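Local structure of alpha,alpha-trehalose-phosphate synthase (UDP-forming) (Burkholderia multivorans, 5UOF) at residues A149-G154 / A188-G193; A243-Q248 / E351-M356; A357-S362 / A378-A383. The protein belongs to glycosyltransferase family 20 and adopts the GT-B fold, in which two Rossmann-like halves, each built on its own beta sheet, are joined in one chain. All blocks are in the same frame, centred on the assembly; numbering follows the deposited sequence. Where two conformers were deposited one is given.

Contact 1 of 3, residues A149-G154 / A188-G193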
loop_
_atom_site.group_PDB
_atom_site.type_symbol
_atom_site.label_atom_id
_atom_site.label_comp_id
_atom_site.label_asym_id
_atom_site.label_seq_id
_atom_site.Cartn_x
_atom_site.Cartn_y
_atom_site.Cartn_z
ATOM N N ALA A 149 13.162 21.793 -12.252
ATOM C CA ALA A 149 14.469 22.145 -12.794
ATOM C C ALA A 149 14.357 23.301 -13.782
ATOM O O ALA A 149 15.198 24.208 -13.785
ATOM C CB ALA A 149 15.104 20.921 -13.451
ATOM N N LEU A 150 13.312 23.293 -14.617
ATOM C CA LEU A 150 13.101 24.411 -15.537
ATOM C C LEU A 150 12.832 25.709 -14.777
ATOM O O LEU A 150 13.353 26.771 -15.146
ATOM C CB LEU A 150 11.946 24.096 -16.492
ATOM C CG LEU A 150 12.199 23.057 -17.591
ATOM C CD1 LEU A 150 10.922 22.760 -18.356
ATOM C CD2 LEU A 150 13.289 23.512 -18.562
ATOM N N ARG A 151 12.027 25.644 -13.706
ATOM C CA ARG A 151 11.760 26.847 -12.920
ATOM C C ARG A 151 13.056 27.416 -12.350
ATOM O O ARG A 151 13.266 28.634 -12.371
ATOM C CB ARG A 151 10.772 26.564 -11.792
ATOM C CG ARG A 151 9.427 25.994 -12.221
ATOM C CD ARG A 151 8.663 26.936 -13.151
ATOM N NE ARG A 151 7.345 26.360 -13.425
ATOM C CZ ARG A 151 6.562 26.695 -14.445
ATOM N NH1 ARG A 151 6.948 27.616 -15.323
ATOM N NH2 ARG A 151 5.384 26.093 -14.587
ATOM N N GLU A 152 13.940 26.542 -11.847
ATOM C CA GLU A 152 15.244 26.982 -11.357
ATOM C C GLU A 152 16.057 27.697 -12.428
ATOM O O GLU A 152 16.943 28.500 -12.097
ATOM C CB GLU A 152 16.039 25.790 -10.825
ATOM C CG GLU A 152 15.418 25.132 -9.596
ATOM C CD GLU A 152 15.691 25.913 -8.330
ATOM O OE1 GLU A 152 16.876 26.198 -8.050
ATOM O OE2 GLU A 152 14.722 26.256 -7.622
ATOM N N LEU A 153 15.788 27.427 -13.702
ATOM C CA LEU A 153 16.482 28.103 -14.791
ATOM C C LEU A 153 15.774 29.376 -15.239
ATOM O O LEU A 153 16.206 29.999 -16.212
ATOM C CB LEU A 153 16.647 27.154 -15.987
ATOM C CG LEU A 153 17.444 25.878 -15.700
ATOM C CD1 LEU A 153 17.423 24.935 -16.891
ATOM C CD2 LEU A 153 18.876 26.216 -15.307
ATOM N N GLY A 154 14.705 29.775 -14.556
ATOM C CA GLY A 154 13.964 30.960 -14.920
ATOM C C GLY A 154 12.876 30.758 -15.953
ATOM O O GLY A 154 12.346 31.751 -16.464
ATOM N N ALA A 188 5.465 22.345 -9.195
ATOM C CA ALA A 188 6.111 23.270 -10.122
ATOM C C ALA A 188 5.388 23.354 -11.462
ATOM O O ALA A 188 5.595 24.323 -12.203
ATOM C CB ALA A 188 7.570 22.860 -10.339
ATOM N N TYR A 189 4.550 22.366 -11.777
ATOM C CA TYR A 189 3.722 22.376 -12.976
ATOM C C TYR A 189 2.510 23.284 -12.802
ATOM O O TYR A 189 1.941 23.392 -11.714
ATOM C CB TYR A 189 3.247 20.952 -13.309
ATOM C CG TYR A 189 4.388 20.025 -13.648
ATOM C CD1 TYR A 189 4.918 20.000 -14.936
ATOM C CD2 TYR A 189 4.954 19.183 -12.678
ATOM C CE1 TYR A 189 5.976 19.168 -15.265
ATOM C CE2 TYR A 189 6.024 18.353 -12.994
ATOM C CZ TYR A 189 6.537 18.359 -14.289
ATOM O OH TYR A 189 7.603 17.553 -14.626
ATOM N N ASP A 190 2.111 23.944 -13.898
ATOM C CA ASP A 190 0.840 24.659 -13.893
ATOM C C ASP A 190 -0.339 23.710 -14.007
ATOM O O ASP A 190 -1.431 24.022 -13.519
ATOM C CB ASP A 190 0.793 25.670 -15.034
ATOM C CG ASP A 190 1.936 26.630 -14.971
ATOM O OD1 ASP A 190 1.951 27.458 -14.037
ATOM O OD2 ASP A 190 2.840 26.512 -15.820
ATOM N N VAL A 191 -0.138 22.563 -14.652
ATOM C CA VAL A 191 -1.155 21.527 -14.778
ATOM C C VAL A 191 -0.519 20.193 -14.412
ATOM O O VAL A 191 0.527 19.824 -14.961
ATOM C CB VAL A 191 -1.744 21.462 -16.201
ATOM C CG1 VAL A 191 -2.849 20.396 -16.273
ATOM C CG2 VAL A 191 -2.272 22.837 -16.656
ATOM N N THR A 192 -1.136 19.480 -13.474
ATOM C CA THR A 192 -0.701 18.145 -13.077
ATOM C C THR A 192 -1.847 17.186 -13.364
ATOM O O THR A 192 -2.881 17.230 -12.687
ATOM C CB THR A 192 -0.295 18.128 -11.604
ATOM O OG1 THR A 192 0.741 19.099 -11.396
ATOM C CG2 THR A 192 0.228 16.773 -11.214
ATOM N N GLY A 193 -1.670 16.335 -14.369
ATOM C CA GLY A 193 -2.724 15.454 -14.838
ATOM C C GLY A 193 -2.466 14.015 -14.451
ATOM O O GLY A 193 -1.316 13.566 -14.398
#
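In the N-terminal Rossmann-like half of this GT-B fold, R151 reaches from the end of helix 146-152 to the turn that leads into strand 191-194 and binds both A188 and D190. Its guanidinium group addresses the backbone of A188 side-on: R151 NE and R151 NH2 each lie 3.0 Å from A188 O, so one carbonyl oxygen accepts two N-H groups. That oxygen lies in the guanidinium plane, and the paired bonds restrict rotation of the group. R151 NH2 also forms a salt bridge with D190 OD2 at 2.9 Å, but here the carboxylate is met from above its plane, the two flat groups standing 70° apart. With CG anti to its carbonyl carbon (chi1 -57°), R151 CG lies 4.1 Å from A188 CB, and the bend at chi2 then swings the rest of the chain toward the A188 carbonyl; a small residue suits this place beneath the arginine stem. Arginine suits the site because it can serve several acceptors at once: its NH1 goes to the carbonyls of V155 and N157. D190 is equally shared, with OD1 in a salt bridge to R226 and OD2 accepting also from the backbone N of I159, which probably keeps it ionised. Strand 159-162 runs beside both segments, helix 109-127 packs against A149 and L150, and helix 450-472 lies against D190 and V191.

Contact 2 of 3, residues A243-Q248 / E351-M356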
loop_
_atom_site.group_PDB
_atom_site.type_symbol
_atom_site.label_atom_id
_atom_site.label_comp_id
_atom_site.label_asym_id
_atom_site.label_seq_id
_atom_site.Cartn_x
_atom_site.Cartn_y
_atom_site.Cartn_z
ATOM N N ALA A 243 -10.883 -1.568 -34.628
ATOM C CA ALA A 243 -11.768 -2.590 -35.180
ATOM C C ALA A 243 -11.481 -2.813 -36.658
ATOM O O ALA A 243 -11.448 -3.958 -37.131
ATOM C CB ALA A 243 -13.229 -2.194 -34.973
ATOM N N GLN A 244 -11.266 -1.729 -37.398
ATOM C CA GLN A 244 -10.953 -1.844 -38.820
ATOM C C GLN A 244 -9.641 -2.589 -39.030
ATOM O O GLN A 244 -9.533 -3.443 -39.922
ATOM C CB GLN A 244 -10.888 -0.452 -39.456
ATOM C CG GLN A 244 -10.467 -0.452 -40.915
ATOM C CD GLN A 244 -10.242 0.954 -41.475
ATOM O OE1 GLN A 244 -9.648 1.810 -40.820
ATOM N NE2 GLN A 244 -10.719 1.189 -42.690
ATOM N N ALA A 245 -8.630 -2.282 -38.204
ATOM C CA ALA A 245 -7.345 -2.964 -38.313
ATOM C C ALA A 245 -7.487 -4.448 -38.018
ATOM O O ALA A 245 -6.908 -5.286 -38.719
ATOM C CB ALA A 245 -6.325 -2.334 -37.365
ATOM N N ALA A 246 -8.245 -4.790 -36.973
ATOM C CA ALA A 246 -8.439 -6.194 -36.630
ATOM C C ALA A 246 -9.033 -6.952 -37.812
ATOM O O ALA A 246 -8.539 -8.022 -38.187
ATOM C CB ALA A 246 -9.327 -6.307 -35.391
ATOM N N VAL A 247 -10.073 -6.385 -38.441
ATOM C CA VAL A 247 -10.697 -7.036 -39.594
ATOM C C VAL A 247 -9.714 -7.125 -40.752
ATOM O O VAL A 247 -9.637 -8.145 -41.447
ATOM C CB VAL A 247 -11.972 -6.275 -40.005
ATOM C CG1 VAL A 247 -12.473 -6.732 -41.397
ATOM C CG2 VAL A 247 -13.044 -6.462 -38.934
ATOM N N GLN A 248 -8.947 -6.058 -40.971
ATOM C CA GLN A 248 -7.999 -6.009 -42.083
ATOM C C GLN A 248 -6.944 -7.098 -41.973
ATOM O O GLN A 248 -6.446 -7.600 -42.992
ATOM C CB GLN A 248 -7.322 -4.640 -42.139
ATOM C CG GLN A 248 -8.158 -3.534 -42.773
ATOM C CD GLN A 248 -7.524 -2.159 -42.615
ATOM O OE1 GLN A 248 -6.487 -2.008 -41.961
ATOM N NE2 GLN A 248 -8.150 -1.150 -43.206
ATOM N N GLU A 351 3.174 -8.127 -34.218
ATOM C CA GLU A 351 2.613 -6.910 -34.794
ATOM C C GLU A 351 1.327 -6.514 -34.086
ATOM O O GLU A 351 0.488 -7.361 -33.774
ATOM C CB GLU A 351 2.296 -7.104 -36.273
ATOM C CG GLU A 351 3.432 -6.999 -37.227
ATOM C CD GLU A 351 2.912 -7.053 -38.646
ATOM O OE1 GLU A 351 2.130 -6.154 -39.026
ATOM O OE2 GLU A 351 3.243 -8.019 -39.360
ATOM N N ARG A 352 1.164 -5.209 -33.873
ATOM C CA ARG A 352 0.013 -4.715 -33.131
ATOM C C ARG A 352 -1.294 -5.132 -33.786
ATOM O O ARG A 352 -2.223 -5.570 -33.102
ATOM C CB ARG A 352 0.092 -3.196 -33.016
ATOM C CG ARG A 352 -1.133 -2.546 -32.414
ATOM C CD ARG A 352 -0.908 -1.046 -32.334
ATOM N NE ARG A 352 -2.113 -0.324 -31.954
ATOM C CZ ARG A 352 -2.520 -0.162 -30.701
ATOM N NH1 ARG A 352 -1.811 -0.681 -29.701
ATOM N NH2 ARG A 352 -3.630 0.519 -30.449
ATOM N N ASN A 353 -1.387 -5.012 -35.110
ATOM C CA ASN A 353 -2.657 -5.322 -35.762
ATOM C C ASN A 353 -2.959 -6.812 -35.726
ATOM O O ASN A 353 -4.133 -7.204 -35.749
ATOM C CB ASN A 353 -2.655 -4.803 -37.193
ATOM C CG ASN A 353 -2.813 -3.306 -37.257
ATOM O OD1 ASN A 353 -2.923 -2.642 -36.224
ATOM N ND2 ASN A 353 -2.826 -2.762 -38.466
ATOM N N LEU A 354 -1.919 -7.651 -35.683
ATOM C CA LEU A 354 -2.129 -9.079 -35.467
ATOM C C LEU A 354 -2.756 -9.342 -34.102
ATOM O O LEU A 354 -3.683 -10.151 -33.981
ATOM C CB LEU A 354 -0.799 -9.822 -35.608
ATOM C CG LEU A 354 -0.824 -11.310 -35.943
ATOM C CD1 LEU A 354 -1.457 -11.538 -37.311
ATOM C CD2 LEU A 354 0.579 -11.892 -35.892
ATOM N N LEU A 355 -2.251 -8.674 -33.053
ATOM C CA LEU A 355 -2.848 -8.828 -31.730
ATOM C C LEU A 355 -4.323 -8.458 -31.753
ATOM O O LEU A 355 -5.144 -9.122 -31.108
ATOM C CB LEU A 355 -2.116 -7.970 -30.691
ATOM C CG LEU A 355 -0.671 -8.320 -30.336
ATOM C CD1 LEU A 355 -0.175 -7.389 -29.237
ATOM C CD2 LEU A 355 -0.548 -9.776 -29.906
ATOM N N MET A 356 -4.677 -7.392 -32.477
ATOM C CA MET A 356 -6.086 -7.015 -32.549
ATOM C C MET A 356 -6.905 -8.117 -33.212
ATOM O O MET A 356 -8.013 -8.439 -32.758
ATOM C CB MET A 356 -6.261 -5.686 -33.294
ATOM C CG MET A 356 -5.396 -4.517 -32.752
ATOM S SD MET A 356 -5.621 -4.233 -30.978
ATOM C CE MET A 356 -4.241 -3.152 -30.624
#
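A245 and A246 of helix 239-248 pack against N353 and M356 of helix 352-361, a helix-helix contact in the C-terminal half of the GT-B fold. Alanine at both places allows the backbones to come very close, the CA atoms of A246 and M356 being 4.8 Å apart. The methyl of A246 meets the stem of the methionine, CB to M356 CB 3.8 Å, and also its backbone, lying 3.6 Å from M356 O. One residue earlier, the methyl of A245 rests on the amide of N353: it is 3.6 Å from N353 OD1 and 3.7 Å from N353 ND2, nearly the same distance from both ends of the group. No hydrogen bond links the two segments, so van der Waals contact carries the interface.

Further out, Y249, just beyond the alanine helix, touches N353 and hydrogen-bonds through its OH to OE1 of E351, the N-cap residue of the second helix. S28 touches A245 and accepts from R352 NE through its carbonyl, while R352 NH1 forms a salt bridge with E380 of helix 376-384. M356 starts toward the alanines, but a bend at chi2 (-54°) carries its flexible thioether away from them. There it runs back along its own helix, placing CE over the centre of the R352 guanidinium, 3.4 Å above the plane.

Contact 3 of 3, residues A357-S362 / A378-A383. With NA (sodium ion), chain C.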
loop_
_atom_site.group_PDB
_atom_site.type_symbol
_atom_site.label_atom_id
_atom_site.label_comp_id
_atom_site.label_asym_id
_atom_site.label_seq_id
_atom_site.Cartn_x
_atom_site.Cartn_y
_atom_site.Cartn_z
ATOM N N ALA A 357 -6.364 -8.724 -34.277
ATOM C CA ALA A 357 -7.048 -9.853 -34.904
ATOM C C ALA A 357 -7.163 -11.038 -33.947
ATOM O O ALA A 357 -8.183 -11.741 -33.950
ATOM C CB ALA A 357 -6.331 -10.256 -36.198
ATOM N N PHE A 358 -6.136 -11.280 -33.119
ATOM C CA PHE A 358 -6.260 -12.324 -32.102
ATOM C C PHE A 358 -7.355 -11.969 -31.105
ATOM O O PHE A 358 -8.136 -12.834 -30.691
ATOM C CB PHE A 358 -4.947 -12.528 -31.336
ATOM C CG PHE A 358 -3.779 -12.974 -32.174
ATOM C CD1 PHE A 358 -3.947 -13.602 -33.393
ATOM C CD2 PHE A 358 -2.485 -12.770 -31.699
ATOM C CE1 PHE A 358 -2.839 -14.011 -34.138
ATOM C CE2 PHE A 358 -1.385 -13.171 -32.428
ATOM C CZ PHE A 358 -1.557 -13.782 -33.655
ATOM N N PHE A 359 -7.390 -10.705 -30.663
ATOM C CA PHE A 359 -8.455 -10.285 -29.758
ATOM C C PHE A 359 -9.819 -10.518 -30.388
ATOM O O PHE A 359 -10.748 -11.002 -29.731
ATOM C CB PHE A 359 -8.315 -8.801 -29.405
ATOM C CG PHE A 359 -7.116 -8.462 -28.558
ATOM C CD1 PHE A 359 -6.477 -9.423 -27.796
ATOM C CD2 PHE A 359 -6.635 -7.156 -28.534
ATOM C CE1 PHE A 359 -5.379 -9.085 -27.009
ATOM C CE2 PHE A 359 -5.550 -6.814 -27.755
ATOM C CZ PHE A 359 -4.912 -7.777 -26.998
ATOM N N ARG A 360 -9.967 -10.165 -31.659
ATOM C CA ARG A 360 -11.281 -10.301 -32.277
ATOM C C ARG A 360 -11.713 -11.763 -32.328
ATOM O O ARG A 360 -12.887 -12.074 -32.112
ATOM C CB ARG A 360 -11.284 -9.687 -33.675
ATOM C CG ARG A 360 -12.695 -9.606 -34.309
ATOM C CD ARG A 360 -12.618 -8.754 -35.575
ATOM N NE ARG A 360 -13.903 -8.452 -36.227
ATOM C CZ ARG A 360 -14.581 -7.310 -36.077
ATOM N NH1 ARG A 360 -14.135 -6.357 -35.267
ATOM N NH2 ARG A 360 -15.704 -7.106 -36.760
ATOM N N MET A 361 -10.774 -12.675 -32.603
ATOM C CA MET A 361 -11.057 -14.110 -32.681
ATOM C C MET A 361 -11.474 -14.671 -31.333
ATOM O O MET A 361 -12.272 -15.611 -31.255
ATOM C CB MET A 361 -9.812 -14.858 -33.173
ATOM C CG MET A 361 -9.948 -16.371 -33.239
ATOM S SD MET A 361 -8.410 -17.241 -33.635
ATOM C CE MET A 361 -7.507 -15.944 -34.460
ATOM N N SER A 362 -10.915 -14.118 -30.264
ATOM C CA SER A 362 -11.086 -14.698 -28.941
ATOM C C SER A 362 -12.488 -14.447 -28.384
ATOM O O SER A 362 -13.232 -13.576 -28.833
ATOM C CB SER A 362 -10.054 -14.119 -27.988
ATOM O OG SER A 362 -10.429 -12.800 -27.650
ATOM N N ALA A 378 -6.900 -3.574 -22.204
ATOM C CA ALA A 378 -8.331 -3.751 -21.942
ATOM C C ALA A 378 -9.183 -2.984 -22.954
ATOM O O ALA A 378 -10.179 -3.507 -23.463
ATOM C CB ALA A 378 -8.667 -3.319 -20.513
ATOM N N LYS A 379 -8.788 -1.748 -23.282
ATOM C CA LYS A 379 -9.568 -0.952 -24.221
ATOM C C LYS A 379 -9.417 -1.486 -25.640
ATOM O O LYS A 379 -10.401 -1.546 -26.397
ATOM C CB LYS A 379 -9.140 0.520 -24.131
ATOM C CG LYS A 379 -9.347 1.112 -22.717
ATOM C CD LYS A 379 -9.186 2.620 -22.687
ATOM C CE LYS A 379 -9.629 3.196 -21.317
ATOM N NZ LYS A 379 -9.534 4.698 -21.259
ATOM N N GLU A 380 -8.193 -1.876 -26.010
ATOM C CA GLU A 380 -7.944 -2.482 -27.317
ATOM C C GLU A 380 -8.723 -3.777 -27.484
ATOM O O GLU A 380 -9.215 -4.075 -28.584
ATOM C CB GLU A 380 -6.454 -2.760 -27.496
ATOM C CG GLU A 380 -5.615 -1.500 -27.592
ATOM C CD GLU A 380 -4.142 -1.739 -27.296
ATOM O OE1 GLU A 380 -3.748 -2.900 -27.081
ATOM O OE2 GLU A 380 -3.375 -0.757 -27.292
ATOM N N TYR A 381 -8.832 -4.564 -26.408
ATOM C CA TYR A 381 -9.592 -5.805 -26.486
ATOM C C TYR A 381 -11.042 -5.529 -26.877
ATOM O O TYR A 381 -11.573 -6.132 -27.818
ATOM C CB TYR A 381 -9.522 -6.571 -25.153
ATOM C CG TYR A 381 -10.252 -7.875 -25.317
ATOM C CD1 TYR A 381 -9.628 -8.956 -25.920
ATOM C CD2 TYR A 381 -11.596 -7.988 -24.964
ATOM C CE1 TYR A 381 -10.312 -10.137 -26.141
ATOM C CE2 TYR A 381 -12.289 -9.177 -25.163
ATOM C CZ TYR A 381 -11.637 -10.246 -25.765
ATOM O OH TYR A 381 -12.318 -11.418 -26.005
ATOM N N VAL A 382 -11.697 -4.607 -26.169
ATOM C CA VAL A 382 -13.089 -4.280 -26.480
ATOM C C VAL A 382 -13.199 -3.750 -27.903
ATOM O O VAL A 382 -14.057 -4.176 -28.687
ATOM C CB VAL A 382 -13.634 -3.262 -25.461
ATOM C CG1 VAL A 382 -15.016 -2.746 -25.874
ATOM C CG2 VAL A 382 -13.678 -3.875 -24.060
ATOM N N ALA A 383 -12.318 -2.806 -28.255
ATOM C CA ALA A 383 -12.418 -2.172 -29.569
ATOM C C ALA A 383 -12.272 -3.177 -30.706
ATOM O O ALA A 383 -12.780 -2.945 -31.812
ATOM C CB ALA A 383 -11.358 -1.072 -29.693
HETATM NA NA NA C . -14.256 -12.027 -30.184
HETATM O O HOH W 1 -15.732 -10.994 -31.829
HETATM O O HOH W 2 -16.303 -13.403 -29.597
#
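A relay of two hydroxyls joins Y381 to the C-terminal end of helix 352-361, right beside a bound sodium ion. Y381 OH donates to S362 OG at 2.9 Å, and S362 OG donates in turn to F359 O, 2.8 Å away, meeting that carbonyl well off its axis at a C=O...O angle of 125°. The serine manages both because chi1 (75°) sets OG between its own backbone N and carbonyl carbon, turned back over the last helical turn. S362 OG also lies at the edge of the tyrosine ring, near its plane. F359 and Y381 form an offset edge-to-face pair, centroids 5.5 Å apart and planes at 63°, with the tyrosine edge directed at the phenylalanine face. Y381 CD1 comes within 3.7 Å of F359 CG, and about as near to CB and CD1 of that residue, while Y381 CB sits over a face of the phenylalanine.

These helices precede and follow strand 364-367 in the chain of the Rossmann-like C-terminal half, and helix 376-384 is the beta-alpha-beta crossover to strand 392-396, its neighbour in the parallel sheet. Hydrophobic F359 and compact S362 suit the buried side of their helix, which faces V271, M269 and L267 of strand 266-271. Carbonyls left without a next helical turn serve the metal: R360 O binds sodium at 2.4 Å and S362 O at 2.3 Å, with two waters and Q385 OE1 completing five ligands. The other end of the Q385 amide, NE2, hydrogen-bonds to the carbonyls of both F359 and Y381, tying this ligand to the two helices.

In the fold
Followed from the N terminus, the three contacts come in series, none nested in or crossing another. Contact 1 closes first, within the N-terminal half, bringing the end of helix 146-152 to the turn before strand 191-194, after 33 residues that include strand 159-162 and two helices. Contact 2 spans over a hundred residues of the C-terminal half, returning helix 352-361 to helix 239-248. Contact 3 opens immediately afterwards on the same helix and closes across a single strand, 364-367. Helix 352-361 therefore takes part in both, and the centres of contacts 2 and 3 are only about 9 Å apart; V247 also packs on R360. Contact 1 lies about 39 Å from either, centre to centre, on the opposite side of the chain's centre.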